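Local structure of NfrA2 (Bacillus megaterium, 5HEI) at residues T7-R12 against T121-S126; S33-A38 against I115-A120. The protein is an FMN-dependent nitroreductase of the flavin oxidoreductase frp family, probably reducing nitro compounds, among them the herbicide mesotrione, with NADPH. All coordinates share one frame; numbering follows the deposited sequence.

Interaction 1 (T7-R12 against T121-S126); sequences TIQDHR and TVAAES. With FMN (flavin mononucleotide), chain I.
T7 and S126 bring the two backbones closest, their CA atoms 6.0 Å apart, where helix 3-9 lies against T121-S126 of helix 104-126 in the nitroreductase fold. Beyond that point the chain leaves helical geometry at D10 and runs on to H11, which belongs to the FMN pocket. H11 and E125 form a His-carboxylate hydrogen bond, and the far side of the ring meets the flavin phosphate. The H11 ring, its CG anti to the backbone N (chi1 174°), sits between E125 and the flavin phosphate. ND1 of H11 donates to OE1 of E125 over 2.8 Å; OE1 offers its syn lone pair and lies in the plane of the ring, although the bond is bent to 142°. The carboxylate stands nearly upright to the ring, the planes 84° apart. From the other nitrogen, NE2 reaches O3P of FMN in a weak bond. E125 is thus a second-shell residue that fixes the rotation of H11, and its negative charge would be expected to favour a protonated ring facing the phosphate. A leucine in place of H11 would probably leave OE1 of E125 without its N-H donor and take one weak bond from the phosphate. FMN is also hydrogen-bonded by S13, R15 and R174. Apolar contacts fill the other end: CG1 of I8 rests on CG1 of V122 at 3.8 Å, while V122 of the second subunit packs on I8 as well. T7 turns its hydroxyl back to the carbonyl of E3, which leaves CG2 facing the other helix, 3.4 Å from the carbonyl O of V122.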
# COMPACT_ATOMS: atom_id res chain seq x y z
N THR A 7 3.38 14.75 10.78
CA THR A 7 2.07 14.44 10.17
C THR A 7 1.83 12.93 10.30
O THR A 7 0.72 12.52 10.64
CB THR A 7 1.98 14.94 8.72
OG1 THR A 7 2.18 16.36 8.71
CG2 THR A 7 0.64 14.62 8.05
N ILE A 8 2.88 12.12 10.05
CA ILE A 8 2.82 10.65 10.14
C ILE A 8 2.83 10.17 11.60
O ILE A 8 1.99 9.36 11.96
CB ILE A 8 3.88 9.88 9.27
CG1 ILE A 8 4.18 10.56 7.91
CG2 ILE A 8 3.49 8.43 9.08
CD1 ILE A 8 5.65 10.45 7.50
N GLN A 9 3.76 10.69 12.44
CA GLN A 9 3.91 10.32 13.86
C GLN A 9 2.65 10.58 14.71
O GLN A 9 2.33 9.76 15.58
CB GLN A 9 5.13 11.02 14.49
CG GLN A 9 6.20 10.06 14.98
CD GLN A 9 7.31 9.83 13.98
OE1 GLN A 9 7.07 9.53 12.80
NE2 GLN A 9 8.55 9.92 14.43
N ASP A 10 1.95 11.70 14.45
CA ASP A 10 0.74 12.10 15.18
C ASP A 10 -0.57 11.58 14.53
O ASP A 10 -1.63 12.18 14.74
CB ASP A 10 0.72 13.64 15.37
CG ASP A 10 0.18 14.10 16.71
OD1 ASP A 10 0.85 13.88 17.74
OD2 ASP A 10 -0.95 14.64 16.73
N HIS A 11 -0.49 10.46 13.79
CA HIS A 11 -1.65 9.88 13.12
C HIS A 11 -2.71 9.31 14.06
O HIS A 11 -2.41 8.54 14.98
CB HIS A 11 -1.26 8.85 12.04
CG HIS A 11 -2.44 8.14 11.45
ND1 HIS A 11 -3.29 8.76 10.55
CD2 HIS A 11 -2.90 6.89 11.70
CE1 HIS A 11 -4.23 7.88 10.27
NE2 HIS A 11 -4.04 6.73 10.93
N ARG A 12 -3.95 9.75 13.83
CA ARG A 12 -5.15 9.33 14.52
C ARG A 12 -6.29 9.33 13.50
O ARG A 12 -6.50 10.34 12.82
CB ARG A 12 -5.45 10.18 15.80
CG ARG A 12 -5.55 11.71 15.61
CD ARG A 12 -4.51 12.50 16.41
NE ARG A 12 -4.76 12.47 17.86
CZ ARG A 12 -4.37 13.42 18.71
NH1 ARG A 12 -3.72 14.49 18.27
NH2 ARG A 12 -4.63 13.30 20.00
N THR A 121 -3.67 10.16 2.56
CA THR A 121 -3.82 10.32 4.01
C THR A 121 -2.90 11.44 4.54
O THR A 121 -3.40 12.39 5.13
CB THR A 121 -3.66 8.95 4.73
OG1 THR A 121 -4.90 8.26 4.67
CG2 THR A 121 -3.21 9.08 6.19
N VAL A 122 -1.57 11.34 4.29
CA VAL A 122 -0.59 12.34 4.75
C VAL A 122 -0.86 13.75 4.20
O VAL A 122 -0.61 14.72 4.90
CB VAL A 122 0.90 11.91 4.66
CG1 VAL A 122 1.21 10.76 5.61
CG2 VAL A 122 1.32 11.57 3.24
N ALA A 123 -1.39 13.85 2.96
CA ALA A 123 -1.74 15.12 2.32
C ALA A 123 -2.98 15.71 2.98
O ALA A 123 -2.95 16.88 3.38
CB ALA A 123 -1.98 14.93 0.84
N ALA A 124 -4.06 14.91 3.11
CA ALA A 124 -5.33 15.31 3.71
C ALA A 124 -5.18 15.72 5.18
O ALA A 124 -5.71 16.76 5.57
CB ALA A 124 -6.36 14.20 3.57
N GLU A 125 -4.46 14.91 5.99
CA GLU A 125 -4.25 15.20 7.41
C GLU A 125 -3.33 16.40 7.68
O GLU A 125 -3.49 17.06 8.72
CB GLU A 125 -3.87 13.94 8.22
CG GLU A 125 -5.08 13.06 8.51
CD GLU A 125 -4.84 11.83 9.37
OE1 GLU A 125 -4.06 10.94 8.96
OE2 GLU A 125 -5.49 11.73 10.44
N SER A 126 -2.42 16.74 6.74
CA SER A 126 -1.56 17.92 6.87
C SER A 126 -2.36 19.20 6.58
O SER A 126 -1.99 20.27 7.07
CB SER A 126 -0.34 17.82 5.97
OG SER A 126 -0.71 17.83 4.60
N1 FMN I . -11.63 1.52 10.12
C2 FMN I . -13.00 1.40 10.10
O2 FMN I . -13.71 2.02 10.90
N3 FMN I . -13.61 0.57 9.16
C4 FMN I . -12.96 -0.18 8.19
O4 FMN I . -13.61 -0.91 7.44
C4A FMN I . -11.50 -0.02 8.19
N5 FMN I . -10.81 -0.58 7.23
C5A FMN I . -9.45 -0.31 7.15
C6 FMN I . -8.73 -0.78 6.05
C7 FMN I . -7.39 -0.46 5.86
C7M FMN I . -6.69 -0.95 4.61
C8 FMN I . -6.73 0.34 6.82
C8M FMN I . -5.28 0.71 6.67
C9 FMN I . -7.44 0.80 7.93
C9A FMN I . -8.79 0.50 8.10
N10 FMN I . -9.56 1.06 9.16
C10 FMN I . -10.92 0.86 9.21
C1' FMN I . -8.92 1.87 10.21
C2' FMN I . -8.24 1.05 11.30
O2' FMN I . -9.19 0.51 12.22
C3' FMN I . -7.21 1.91 12.03
O3' FMN I . -6.31 2.47 11.08
C4' FMN I . -6.42 1.19 13.12
O4' FMN I . -7.28 0.89 14.22
C5' FMN I . -5.20 1.96 13.59
O5' FMN I . -5.64 3.11 14.35
P FMN I . -5.32 4.65 14.00
O1P FMN I . -4.05 5.10 14.65
O2P FMN I . -6.53 5.44 14.53
O3P FMN I . -5.31 4.78 12.48

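Interaction 2 (S33-A38 against I115-A120); sequences SAQSAA and ISLEAA. With FMN (flavin mononucleotide), chain J.
Alanine methyls make up most of the apolar contact between A34 of helix 24-36 and A37 in the loop that follows it, and I115, A119 and A120 on helix 104-126. The CB of A37 meets CG2 of I115 at 3.7 Å and also touches the methyl of A119, while A34 CB approaches A120 CB at 4.3 Å. With side chains this small the backbones come very near, the CA atoms of A34 and S116 lying 4.7 Å apart. That is a close helix-helix packing inside the nitroreductase fold, and F79 of strand 75-82 covers S116 and A120.

Methyl and polar atoms meet in a second group of contacts. S116 OG, swung anti to its own backbone N (chi1 -169°), comes to 3.4 Å from A34 CB, and A119 CB lies over the carbonyl O of S33 at 3.8 Å. The S33 hydroxyl itself turns to T29 O and to Q9 of the second subunit. No hydrogen bond joins the two segments.

Third is the flavin. A38 CB lies 3.3 Å from the ribityl O3' of FMN, and I115 CD1 reaches the dimethylbenzene methyl C8M at 3.6 Å. I115 therefore works with two branches: CG2 faces A37 and the carbonyl O of A38, and CD1 faces the cofactor. NH2 of R174 of the second subunit is hydrogen-bonded to A37 O and to this same FMN, which places the site at the dimer interface.

Because methyl groups join the segments, the contact depends on shape and close fit, and it gives the C8M methyl of the flavin an apolar neighbour in I115.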
# COMPACT_ATOMS: atom_id res chain seq x y z
N SER A 33 -1.21 14.59 -4.83
CA SER A 33 -0.24 13.99 -3.90
C SER A 33 -0.22 12.47 -4.07
O SER A 33 0.85 11.88 -4.12
CB SER A 33 -0.57 14.36 -2.46
OG SER A 33 -0.61 15.76 -2.26
N ALA A 34 -1.42 11.84 -4.20
CA ALA A 34 -1.57 10.40 -4.40
C ALA A 34 -0.91 9.96 -5.72
O ALA A 34 -0.22 8.93 -5.75
CB ALA A 34 -3.04 10.02 -4.38
N GLN A 35 -1.08 10.76 -6.80
CA GLN A 35 -0.49 10.52 -8.12
C GLN A 35 1.03 10.69 -8.07
O GLN A 35 1.74 9.97 -8.76
CB GLN A 35 -1.08 11.46 -9.18
CG GLN A 35 -2.43 11.00 -9.71
CD GLN A 35 -2.82 11.80 -10.93
OE1 GLN A 35 -3.31 12.92 -10.84
NE2 GLN A 35 -2.60 11.23 -12.10
N SER A 36 1.52 11.61 -7.22
CA SER A 36 2.94 11.91 -7.03
C SER A 36 3.75 10.76 -6.42
O SER A 36 4.97 10.73 -6.56
CB SER A 36 3.11 13.18 -6.21
OG SER A 36 2.67 14.32 -6.93
N ALA A 37 3.07 9.80 -5.77
CA ALA A 37 3.68 8.63 -5.14
C ALA A 37 4.21 7.62 -6.17
O ALA A 37 3.80 7.64 -7.34
CB ALA A 37 2.67 7.96 -4.22
N ALA A 38 5.13 6.75 -5.73
CA ALA A 38 5.76 5.71 -6.56
C ALA A 38 4.76 4.62 -6.97
O ALA A 38 3.83 4.31 -6.22
CB ALA A 38 6.92 5.09 -5.80
N ILE A 115 -0.08 2.42 -1.26
CA ILE A 115 0.87 3.52 -1.43
C ILE A 115 0.09 4.83 -1.69
O ILE A 115 0.33 5.84 -1.01
CB ILE A 115 1.89 3.19 -2.56
CG1 ILE A 115 2.89 2.10 -2.09
CG2 ILE A 115 2.64 4.43 -3.07
CD1 ILE A 115 3.48 1.23 -3.19
N SER A 116 -0.87 4.79 -2.64
CA SER A 116 -1.73 5.91 -3.04
C SER A 116 -2.62 6.42 -1.90
O SER A 116 -2.81 7.63 -1.77
CB SER A 116 -2.58 5.52 -4.24
OG SER A 116 -3.22 6.65 -4.81
N LEU A 117 -3.15 5.49 -1.08
CA LEU A 117 -4.01 5.78 0.07
C LEU A 117 -3.23 6.53 1.15
O LEU A 117 -3.71 7.55 1.64
CB LEU A 117 -4.59 4.47 0.62
CG LEU A 117 -5.79 4.58 1.54
CD1 LEU A 117 -6.84 3.55 1.19
CD2 LEU A 117 -5.38 4.41 2.99
N GLU A 118 -2.03 6.04 1.50
CA GLU A 118 -1.15 6.66 2.50
C GLU A 118 -0.73 8.07 2.09
O GLU A 118 -0.71 8.96 2.94
CB GLU A 118 0.07 5.75 2.80
CG GLU A 118 1.02 6.27 3.87
CD GLU A 118 0.48 6.51 5.27
OE1 GLU A 118 -0.58 5.95 5.62
OE2 GLU A 118 1.15 7.26 6.02
N ALA A 119 -0.42 8.28 0.79
CA ALA A 119 -0.06 9.59 0.24
C ALA A 119 -1.26 10.53 0.35
O ALA A 119 -1.10 11.68 0.75
CB ALA A 119 0.38 9.46 -1.21
N ALA A 120 -2.47 10.00 0.05
CA ALA A 120 -3.72 10.74 0.15
C ALA A 120 -4.01 11.09 1.62
O ALA A 120 -4.50 12.18 1.89
CB ALA A 120 -4.86 9.93 -0.44
N1 FMN J . 12.14 0.40 -9.49
C2 FMN J . 13.21 -0.41 -9.78
O2 FMN J . 14.28 0.06 -10.17
N3 FMN J . 13.10 -1.78 -9.59
C4 FMN J . 11.99 -2.46 -9.11
O4 FMN J . 12.02 -3.68 -9.00
C4A FMN J . 10.87 -1.58 -8.77
N5 FMN J . 9.83 -2.11 -8.17
C5A FMN J . 8.84 -1.25 -7.69
C6 FMN J . 7.80 -1.78 -6.92
C7 FMN J . 6.85 -0.97 -6.32
C7M FMN J . 5.80 -1.59 -5.43
C8 FMN J . 6.91 0.43 -6.52
C8M FMN J . 5.90 1.36 -5.90
C9 FMN J . 7.94 0.96 -7.29
C9A FMN J . 8.92 0.15 -7.86
N10 FMN J . 10.03 0.67 -8.56
C10 FMN J . 11.04 -0.15 -9.00
C1' FMN J . 10.15 2.13 -8.78
C2' FMN J . 9.35 2.62 -9.99
O2' FMN J . 10.01 2.30 -11.21
C3' FMN J . 9.11 4.13 -9.88
O3' FMN J . 8.48 4.41 -8.63
C4' FMN J . 8.28 4.71 -11.02
O4' FMN J . 9.05 4.70 -12.22
C5' FMN J . 7.74 6.10 -10.73
O5' FMN J . 8.85 7.02 -10.77
P FMN J . 9.31 7.98 -9.55
O1P FMN J . 8.59 9.29 -9.60
O2P FMN J . 10.83 8.15 -9.73
O3P FMN J . 9.07 7.20 -8.25

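Helix 104-126 serves both contacts: I115-A120 packs against helix 24-36, and the following turns, T121-S126, meet helix 3-9. The centres of interactions 1 and 2 are about 13 Å apart, and along the chain interaction 2 is nested inside the loop closed by interaction 1. The two touch directly where A123 CB lies 3.5 Å from S33 OG. Each reaches a different flavin of the dimer. H11 in interaction 1 meets the phosphate of one FMN, whereas A38 and I115 in interaction 2 line the other, and A38 packs on H11 of the second subunit. One helix thus connects the surroundings of both cofactors.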